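Local coordinates for hydrolase, haloacid dehalogenase-like family (Pseudomonas syringae pv. tomato, PDB 3S6J), which probably hydrolyses sugar phosphates, as a metal-binding member of the haloacid dehalogenase-like hydrolase family, at residues G146-D151 and A180-A185; D172-M177 and E201-L206; T186-L191 and R207-P212. All coordinates share one frame; numbering follows the deposited sequence.

In the fold
The chain is the haloacid dehalogenase-like part of a longer protein, and the three contacts lie round helix 174-182 and the 186-190/207-209 edge of its parallel sheet. Interactions 1 and 2 share helix 174-182; their centres are about 10 Å apart, and Lys-147 NZ forms a salt bridge to Asp-176 OD2 at 2.7 Å. Interaction 3, the outer strand pair, is centred about 9 Å from interaction 2, and the step between them is a probable hydrogen bond from Leu-206 N to Gly-187 O of 2.8 Å. Interaction 2 holds Asp-172, a calcium ligand. The touching residues of interaction 1 lie farther off, Pro-148's side chain about 12 Å from the ion, but Lys-147 reaches the site.

Interaction 1 (G146-D151 and A180-A185); sequences GKPDPD and ARRCKA
Arg-182 lays its guanidinium over the backbone of Pro-148 to Pro-150, with Asp-149 CA 3.7 Å from the guanidinium plane and offset toward its rim. Pro-148 O lies over the same face, 3.4 Å from Arg-182 NH1 but at too poor an angle to accept a hydrogen bond. A bend at chi3 (70°) sets NE toward the loop; Pro-148 CG meets Arg-182 NH1 at 3.6 Å. The charge pairing is loose: Asp-149 OD2 and Arg-182 NH2 make a long salt bridge of 3.7 Å, the two planes turned 65° apart. The other carboxylate oxygen, Asp-149 OD1, takes Asp-151 N on its anti lone pair at 2.9 Å, capping the start of helix 151-160. Pro-150 suits the turn leading into that helix, where no N-H is needed, and its ring crosses the arginine chain at about a right angle, CG against Arg-182 CB at 3.7 Å. Pro-150 CB packs on Cys-183 CB at 3.9 Å. Helix 174-182 ends here in a Schellman motif, with Lys-184 at positive phi. The cis peptide before Pro-148 follows Lys-147, which pairs with Asp-12 of the calcium site, consistent with the lysine-bearing loop of haloacid dehalogenase-like enzymes.

Interaction 2 (D172-M177 and E201-L206); sequences DAIWDM and ERAGAL. With CA (calcium ion), chain M.
Ile-174 CG2 lies between two partners: it touches Ala-203 CB at 3.9 Å and stands over one face of the Trp-175 ring, offset toward the rim. The indole is anchored by its NE1, which donates to Arg-46 O. Ala-203 is small enough to let the chains come close, and its methyl also reaches Ile-174 O at 3.6 Å. Met-177, modelled as selenomethionine, continues the packing: its CB lies 3.2 Å from Ala-203 O, and the bend at chi2 (-53°) brings SE against Ala-205 CB at 3.7 Å. The unbranched chain passes Ala-203 and Ala-205 and carries CE on to strand 186-190. Gly-204, at positive phi, closes helix 197-202 in a Schellman motif; a side chain here would press on the carbonyl O of Ala-203, which calls for glycine.

At the other end of the 172-177 segment, Asp-172 OD1 binds the calcium ion at 2.4 Å, with Asp-12 OD2, Asp-14 O and three waters as the other ligands. Asp-176 is second shell: its OD1 accepts from Ala-173 N at 3.2 Å and from a metal-bound water at 2.6 Å, tying the helix start to the metal. The contact thus sets the first turn of helix 174-182 against the end of helix 197-202, where Leu-200 also touches Met-177, and the turn leading from it to strand 207-209.

Interaction 3 (T186-L191 and R207-P212); sequences TGVGLL and RVYEDP
Gly-189 and Val-208 are paired at the centre of a parallel beta-alpha-beta unit, strand 186-190 and strand 207-209 joined through helix 197-202. Gly-189 bonds on both sides of Val-208: its N donates to Arg-207 O at 3.0 Å, nearly straight at 170°, and its O accepts from Tyr-209 N at 2.8 Å. Leu-191 N then continues the pattern to Tyr-209 O at 2.9 Å. Having no side chain, Gly-189 lets the backbones approach, its CA 4.5 Å from that of Val-208.

Val-188, Leu-190 and Tyr-209 point to one face of the sheet. Val-188 CG1, anti to its backbone N (chi1 164°), comes up near the ring plane at the edge of Tyr-209, 3.7 Å from CD2. The ring of Tyr-209 meets Leu-215 and Ile-222, while its OH hydrogen-bonds to Glu-221. Leu-190 reaches the turn after strand 207-209, its CD2 meeting Pro-212 CD at 4.1 Å with the two side chains at about a right angle. Val-208 points to the opposite face, where the Leu-191 side chain crosses it at about a right angle, CD2 meeting Val-208 CG1 at 3.6 Å; the methyl ends of valine and leucine suit this apolar contact.

Asp-211 is the N-cap of helix 212-217, its OD1 accepting from Asp-214 N. Its OD2, like Glu-210 OE1, forms a salt bridge to Arg-43 of the second subunit, so this turn also belongs to the dimer interface. With strand 186-190 bonded on its other side to strand 167-171, the arrangement is the outer edge of the Rossmann-like parallel sheet typical of haloacid dehalogenase-like hydrolases.

Interaction 1 (G146-D151 and A180-A185)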
loop_
_atom_site.group_PDB
_atom_site.type_symbol
_atom_site.label_atom_id
_atom_site.label_comp_id
_atom_site.label_asym_id
_atom_site.label_seq_id
_atom_site.Cartn_x
_atom_site.Cartn_y
_atom_site.Cartn_z
ATOM N N GLY E 146 3.938 -8.395 20.466
ATOM C CA GLY E 146 4.151 -7.271 19.585
ATOM C C GLY E 146 2.869 -6.491 19.429
ATOM O O GLY E 146 1.843 -6.807 20.046
ATOM N N LYS E 147 2.922 -5.465 18.595
ATOM C CA LYS E 147 1.741 -4.671 18.331
ATOM C C LYS E 147 0.637 -5.560 17.760
ATOM O O LYS E 147 0.911 -6.529 17.049
ATOM C CB LYS E 147 2.089 -3.531 17.388
ATOM C CG LYS E 147 3.145 -2.588 17.951
ATOM C CD LYS E 147 3.764 -1.744 16.834
ATOM C CE LYS E 147 4.991 -0.981 17.320
ATOM N NZ LYS E 147 5.643 -0.211 16.223
ATOM N N PRO E 148 -0.629 -5.235 18.066
ATOM C CA PRO E 148 -1.098 -4.049 18.793
ATOM C C PRO E 148 -1.117 -4.166 20.326
ATOM O O PRO E 148 -1.703 -3.293 20.990
ATOM C CB PRO E 148 -2.520 -3.921 18.278
ATOM C CG PRO E 148 -2.958 -5.378 18.236
ATOM C CD PRO E 148 -1.768 -6.010 17.528
ATOM N N ASP E 149 -0.528 -5.225 20.887
ATOM C CA ASP E 149 -0.338 -5.279 22.329
ATOM C C ASP E 149 0.520 -4.083 22.761
ATOM O O ASP E 149 1.449 -3.679 22.050
ATOM C CB ASP E 149 0.299 -6.594 22.759
ATOM C CG ASP E 149 0.208 -6.820 24.260
ATOM O OD1 ASP E 149 0.971 -6.163 25.014
ATOM O OD2 ASP E 149 -0.628 -7.657 24.680
ATOM N N PRO E 150 0.168 -3.474 23.900
ATOM C CA PRO E 150 0.818 -2.262 24.408
ATOM C C PRO E 150 2.232 -2.523 24.932
ATOM O O PRO E 150 2.927 -1.572 25.311
ATOM C CB PRO E 150 -0.077 -1.849 25.584
ATOM C CG PRO E 150 -1.339 -2.616 25.424
ATOM C CD PRO E 150 -0.980 -3.875 24.729
ATOM N N ASP E 151 2.639 -3.786 24.965
ATOM C CA ASP E 151 3.927 -4.161 25.534
ATOM C C ASP E 151 5.074 -3.272 25.113
ATOM O O ASP E 151 5.766 -2.707 25.964
ATOM C CB ASP E 151 4.271 -5.607 25.194
ATOM C CG ASP E 151 4.025 -6.543 26.352
ATOM O OD1 ASP E 151 3.285 -6.136 27.279
ATOM O OD2 ASP E 151 4.575 -7.670 26.338
ATOM N N ALA E 180 -1.368 2.259 20.964
ATOM C CA ALA E 180 -1.238 3.522 21.679
ATOM C C ALA E 180 -2.468 3.708 22.555
ATOM O O ALA E 180 -2.360 4.028 23.738
ATOM C CB ALA E 180 -1.072 4.689 20.715
ATOM N N ARG E 181 -3.639 3.528 21.955
ATOM C CA ARG E 181 -4.901 3.709 22.652
ATOM C C ARG E 181 -5.085 2.678 23.784
ATOM O O ARG E 181 -5.660 2.977 24.820
ATOM C CB ARG E 181 -6.059 3.640 21.656
ATOM C CG ARG E 181 -6.099 4.776 20.641
ATOM C CD ARG E 181 -6.016 6.130 21.343
ATOM N NE ARG E 181 -6.989 6.172 22.417
ATOM C CZ ARG E 181 -6.852 6.812 23.572
ATOM N NH1 ARG E 181 -5.759 7.513 23.851
ATOM N NH2 ARG E 181 -7.839 6.726 24.459
ATOM N N ARG E 182 -4.583 1.467 23.578
ATOM C CA ARG E 182 -4.692 0.411 24.593
ATOM C C ARG E 182 -3.941 0.716 25.879
ATOM O O ARG E 182 -4.349 0.270 26.944
ATOM C CB ARG E 182 -4.297 -0.938 24.021
ATOM C CG ARG E 182 -5.474 -1.646 23.353
ATOM C CD ARG E 182 -5.059 -2.846 22.512
ATOM N NE ARG E 182 -4.591 -3.942 23.356
ATOM C CZ ARG E 182 -4.241 -5.141 22.905
ATOM N NH1 ARG E 182 -4.285 -5.406 21.609
ATOM N NH2 ARG E 182 -3.823 -6.070 23.755
ATOM N N CYS E 183 -2.865 1.503 25.794
ATOM C CA CYS E 183 -2.191 1.974 27.003
ATOM C C CYS E 183 -2.507 3.433 27.279
ATOM O O CYS E 183 -1.836 4.078 28.079
ATOM C CB CYS E 183 -0.677 1.734 26.945
ATOM S SG CYS E 183 0.151 2.472 25.519
ATOM N N LYS E 184 -3.534 3.940 26.605
ATOM C CA LYS E 184 -4.034 5.292 26.820
ATOM C C LYS E 184 -3.007 6.391 26.509
ATOM O O LYS E 184 -3.000 7.433 27.157
ATOM C CB LYS E 184 -4.555 5.444 28.264
ATOM C CG LYS E 184 -5.545 4.325 28.721
ATOM C CD LYS E 184 -6.562 3.997 27.636
ATOM C CE LYS E 184 -7.856 3.386 28.178
ATOM N NZ LYS E 184 -7.606 2.494 29.309
ATOM N N ALA E 185 -2.129 6.155 25.540
ATOM C CA ALA E 185 -1.202 7.195 25.094
ATOM C C ALA E 185 -1.856 8.003 23.967
ATOM O O ALA E 185 -2.940 7.673 23.486
ATOM C CB ALA E 185 0.113 6.582 24.624
#

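Interaction 2 (D172-M177 and E201-L206)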
loop_
_atom_site.group_PDB
_atom_site.type_symbol
_atom_site.label_atom_id
_atom_site.label_comp_id
_atom_site.label_asym_id
_atom_site.label_seq_id
_atom_site.Cartn_x
_atom_site.Cartn_y
_atom_site.Cartn_z
ATOM N N ASP E 172 2.783 4.476 11.756
ATOM C CA ASP E 172 2.222 4.568 10.416
ATOM C C ASP E 172 1.143 3.529 10.224
ATOM O O ASP E 172 0.548 3.453 9.153
ATOM C CB ASP E 172 3.298 4.317 9.358
ATOM C CG ASP E 172 3.791 2.889 9.377
ATOM O OD1 ASP E 172 4.207 2.447 10.452
ATOM O OD2 ASP E 172 3.748 2.196 8.344
ATOM N N ALA E 173 0.901 2.707 11.245
ATOM C CA ALA E 173 -0.032 1.604 11.083
ATOM C C ALA E 173 -1.182 1.616 12.101
ATOM O O ALA E 173 -1.052 2.105 13.231
ATOM C CB ALA E 173 0.723 0.265 11.101
ATOM N N ILE E 174 -2.320 1.100 11.660
ATOM C CA ILE E 174 -3.457 0.815 12.518
ATOM C C ILE E 174 -2.937 0.242 13.838
ATOM O O ILE E 174 -3.344 0.646 14.923
ATOM C CB ILE E 174 -4.383 -0.202 11.782
ATOM C CG1 ILE E 174 -5.326 0.535 10.812
ATOM C CG2 ILE E 174 -5.154 -1.054 12.746
ATOM C CD1 ILE E 174 -5.999 -0.421 9.776
ATOM N N TRP E 175 -1.984 -0.677 13.722
ATOM C CA TRP E 175 -1.446 -1.400 14.868
ATOM C C TRP E 175 -0.724 -0.541 15.890
ATOM O O TRP E 175 -0.824 -0.820 17.066
ATOM C CB TRP E 175 -0.580 -2.564 14.375
ATOM C CG TRP E 175 -1.255 -3.195 13.211
ATOM C CD1 TRP E 175 -0.824 -3.206 11.922
ATOM C CD2 TRP E 175 -2.541 -3.831 13.214
ATOM N NE1 TRP E 175 -1.742 -3.839 11.127
ATOM C CE2 TRP E 175 -2.807 -4.235 11.895
ATOM C CE3 TRP E 175 -3.489 -4.107 14.210
ATOM C CZ2 TRP E 175 -3.985 -4.910 11.534
ATOM C CZ3 TRP E 175 -4.650 -4.788 13.857
ATOM C CH2 TRP E 175 -4.888 -5.176 12.525
ATOM N N ASP E 176 -0.019 0.504 15.445
ATOM C CA ASP E 176 0.604 1.487 16.348
ATOM C C ASP E 176 -0.447 2.286 17.101
ATOM O O ASP E 176 -0.306 2.547 18.294
ATOM C CB ASP E 176 1.477 2.497 15.570
ATOM C CG ASP E 176 2.682 1.856 14.901
ATOM O OD1 ASP E 176 2.631 1.675 13.671
ATOM O OD2 ASP E 176 3.688 1.554 15.586
HETATM N N MSE E 177 -1.491 2.697 16.385
HETATM C CA MSE E 177 -2.552 3.505 16.967
HETATM C C MSE E 177 -3.364 2.702 17.979
HETATM O O MSE E 177 -3.644 3.176 19.080
HETATM C CB MSE E 177 -3.464 4.078 15.872
HETATM C CG MSE E 177 -2.775 5.037 14.907
HETATM SE SE MSE E 177 -1.842 6.481 15.868
HETATM C CE MSE E 177 -0.034 5.781 15.769
ATOM N N GLU E 201 -7.256 7.182 11.711
ATOM C CA GLU E 201 -8.218 7.848 12.598
ATOM C C GLU E 201 -9.121 6.838 13.290
ATOM O O GLU E 201 -9.379 6.950 14.468
ATOM C CB GLU E 201 -9.083 8.867 11.828
ATOM C CG GLU E 201 -8.370 10.195 11.567
ATOM C CD GLU E 201 -9.158 11.133 10.671
ATOM O OE1 GLU E 201 -10.161 10.705 10.060
ATOM O OE2 GLU E 201 -8.767 12.306 10.573
ATOM N N ARG E 202 -9.597 5.843 12.554
ATOM C CA ARG E 202 -10.451 4.832 13.162
ATOM C C ARG E 202 -9.706 3.922 14.143
ATOM O O ARG E 202 -10.307 3.366 15.038
ATOM C CB ARG E 202 -11.192 4.037 12.091
ATOM C CG ARG E 202 -12.422 4.781 11.627
ATOM C CD ARG E 202 -12.702 4.588 10.158
ATOM N NE ARG E 202 -13.592 3.465 9.911
ATOM C CZ ARG E 202 -13.183 2.276 9.492
ATOM N NH1 ARG E 202 -11.888 2.052 9.287
ATOM N NH2 ARG E 202 -14.077 1.311 9.282
ATOM N N ALA E 203 -8.394 3.801 13.993
ATOM C CA ALA E 203 -7.607 2.978 14.905
ATOM C C ALA E 203 -7.124 3.838 16.055
ATOM O O ALA E 203 -6.412 3.359 16.935
ATOM C CB ALA E 203 -6.434 2.335 14.188
ATOM N N GLY E 204 -7.522 5.112 16.036
ATOM C CA GLY E 204 -7.314 6.001 17.162
ATOM C C GLY E 204 -6.372 7.181 17.000
ATOM O O GLY E 204 -6.113 7.874 17.967
ATOM N N ALA E 205 -5.858 7.427 15.804
ATOM C CA ALA E 205 -4.975 8.578 15.609
ATOM C C ALA E 205 -5.686 9.901 15.933
ATOM O O ALA E 205 -6.826 10.115 15.514
ATOM C CB ALA E 205 -4.404 8.586 14.206
ATOM N N LEU E 206 -5.025 10.756 16.716
ATOM C CA LEU E 206 -5.568 12.066 17.070
ATOM C C LEU E 206 -5.295 13.087 15.969
ATOM O O LEU E 206 -6.124 13.961 15.716
ATOM C CB LEU E 206 -5.006 12.568 18.406
ATOM C CG LEU E 206 -5.525 13.943 18.881
ATOM C CD1 LEU E 206 -7.050 13.931 19.133
ATOM C CD2 LEU E 206 -4.809 14.387 20.135
HETATM CA CA CA M . 5.350 0.384 10.922
HETATM O O HOH W 1 3.813 -0.606 8.975
HETATM O O HOH W 2 3.791 -0.345 12.629
HETATM O O HOH W 3 6.165 -2.032 10.946
#

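Interaction 3 (T186-L191 and R207-P212)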
loop_
_atom_site.group_PDB
_atom_site.type_symbol
_atom_site.label_atom_id
_atom_site.label_comp_id
_atom_site.label_asym_id
_atom_site.label_seq_id
_atom_site.Cartn_x
_atom_site.Cartn_y
_atom_site.Cartn_z
ATOM N N THR E 186 -1.203 9.063 23.536
ATOM C CA THR E 186 -1.748 9.850 22.443
ATOM C C THR E 186 -1.099 9.388 21.166
ATOM O O THR E 186 0.117 9.381 21.061
ATOM C CB THR E 186 -1.479 11.331 22.642
ATOM O OG1 THR E 186 -2.015 11.728 23.905
ATOM C CG2 THR E 186 -2.111 12.151 21.509
ATOM N N GLY E 187 -1.922 8.978 20.208
ATOM C CA GLY E 187 -1.429 8.414 18.970
ATOM C C GLY E 187 -1.513 9.397 17.827
ATOM O O GLY E 187 -2.507 10.115 17.662
ATOM N N VAL E 188 -0.448 9.432 17.040
ATOM C CA VAL E 188 -0.347 10.294 15.869
ATOM C C VAL E 188 0.106 9.426 14.700
ATOM O O VAL E 188 1.079 8.665 14.825
ATOM C CB VAL E 188 0.655 11.437 16.106
ATOM C CG1 VAL E 188 1.049 12.096 14.793
ATOM C CG2 VAL E 188 0.056 12.462 17.065
ATOM N N GLY E 189 -0.609 9.520 13.578
ATOM C CA GLY E 189 -0.368 8.627 12.461
ATOM C C GLY E 189 0.301 9.302 11.277
ATOM O O GLY E 189 0.044 10.485 11.015
ATOM N N LEU E 190 1.143 8.544 10.573
ATOM C CA LEU E 190 1.840 9.004 9.366
ATOM C C LEU E 190 1.383 8.199 8.155
ATOM O O LEU E 190 1.193 6.971 8.241
ATOM C CB LEU E 190 3.353 8.836 9.521
ATOM C CG LEU E 190 4.193 9.949 10.163
ATOM C CD1 LEU E 190 3.501 10.574 11.333
ATOM C CD2 LEU E 190 5.622 9.483 10.534
ATOM N N LEU E 191 1.233 8.880 7.022
ATOM C CA LEU E 191 0.817 8.241 5.779
ATOM C C LEU E 191 1.953 7.477 5.081
ATOM O O LEU E 191 1.721 6.793 4.073
ATOM C CB LEU E 191 0.231 9.281 4.816
ATOM C CG LEU E 191 -0.928 10.145 5.339
ATOM C CD1 LEU E 191 -1.379 11.131 4.257
ATOM C CD2 LEU E 191 -2.102 9.257 5.787
ATOM N N ARG E 207 -4.119 12.972 15.338
ATOM C CA ARG E 207 -3.748 13.757 14.164
ATOM C C ARG E 207 -3.088 12.804 13.191
ATOM O O ARG E 207 -2.525 11.784 13.588
ATOM C CB ARG E 207 -2.716 14.833 14.520
ATOM C CG ARG E 207 -3.210 15.939 15.443
ATOM C CD ARG E 207 -4.076 16.917 14.694
ATOM N NE ARG E 207 -5.426 16.402 14.549
ATOM C CZ ARG E 207 -6.410 17.040 13.926
ATOM N NH1 ARG E 207 -6.204 18.246 13.380
ATOM N NH2 ARG E 207 -7.611 16.474 13.857
ATOM N N VAL E 208 -3.137 13.137 11.915
ATOM C CA VAL E 208 -2.423 12.373 10.922
ATOM C C VAL E 208 -1.594 13.312 10.020
ATOM O O VAL E 208 -2.102 14.308 9.529
ATOM C CB VAL E 208 -3.396 11.550 10.070
ATOM C CG1 VAL E 208 -2.702 11.053 8.793
ATOM C CG2 VAL E 208 -3.997 10.408 10.895
ATOM N N TYR E 209 -0.317 12.981 9.828
ATOM C CA TYR E 209 0.569 13.756 8.972
ATOM C C TYR E 209 1.128 12.895 7.852
ATOM O O TYR E 209 1.113 11.648 7.930
ATOM C CB TYR E 209 1.700 14.346 9.813
ATOM C CG TYR E 209 1.154 15.204 10.928
ATOM C CD1 TYR E 209 0.566 16.448 10.656
ATOM C CD2 TYR E 209 1.198 14.772 12.234
ATOM C CE1 TYR E 209 0.049 17.234 11.658
ATOM C CE2 TYR E 209 0.672 15.553 13.250
ATOM C CZ TYR E 209 0.104 16.778 12.949
ATOM O OH TYR E 209 -0.412 17.528 13.963
ATOM N N GLU E 210 1.642 13.538 6.811
ATOM C CA GLU E 210 2.196 12.791 5.688
ATOM C C GLU E 210 3.376 11.927 6.076
ATOM O O GLU E 210 3.412 10.725 5.778
ATOM C CB GLU E 210 2.602 13.724 4.568
ATOM C CG GLU E 210 1.411 14.403 3.951
ATOM C CD GLU E 210 1.792 15.273 2.783
ATOM O OE1 GLU E 210 2.962 15.707 2.718
ATOM O OE2 GLU E 210 0.917 15.520 1.926
ATOM N N ASP E 211 4.337 12.556 6.738
ATOM C CA ASP E 211 5.630 11.953 6.976
ATOM C C ASP E 211 6.320 12.739 8.111
ATOM O O ASP E 211 5.723 13.646 8.680
ATOM C CB ASP E 211 6.442 11.887 5.662
ATOM C CG ASP E 211 6.584 13.258 4.974
ATOM O OD1 ASP E 211 6.498 14.285 5.682
ATOM O OD2 ASP E 211 6.770 13.316 3.734
ATOM N N PRO E 212 7.553 12.350 8.489
ATOM C CA PRO E 212 8.161 13.025 9.644
ATOM C C PRO E 212 8.319 14.528 9.433
ATOM O O PRO E 212 8.174 15.278 10.393
ATOM C CB PRO E 212 9.525 12.341 9.780
ATOM C CG PRO E 212 9.316 10.973 9.145
ATOM C CD PRO E 212 8.339 11.189 8.029
#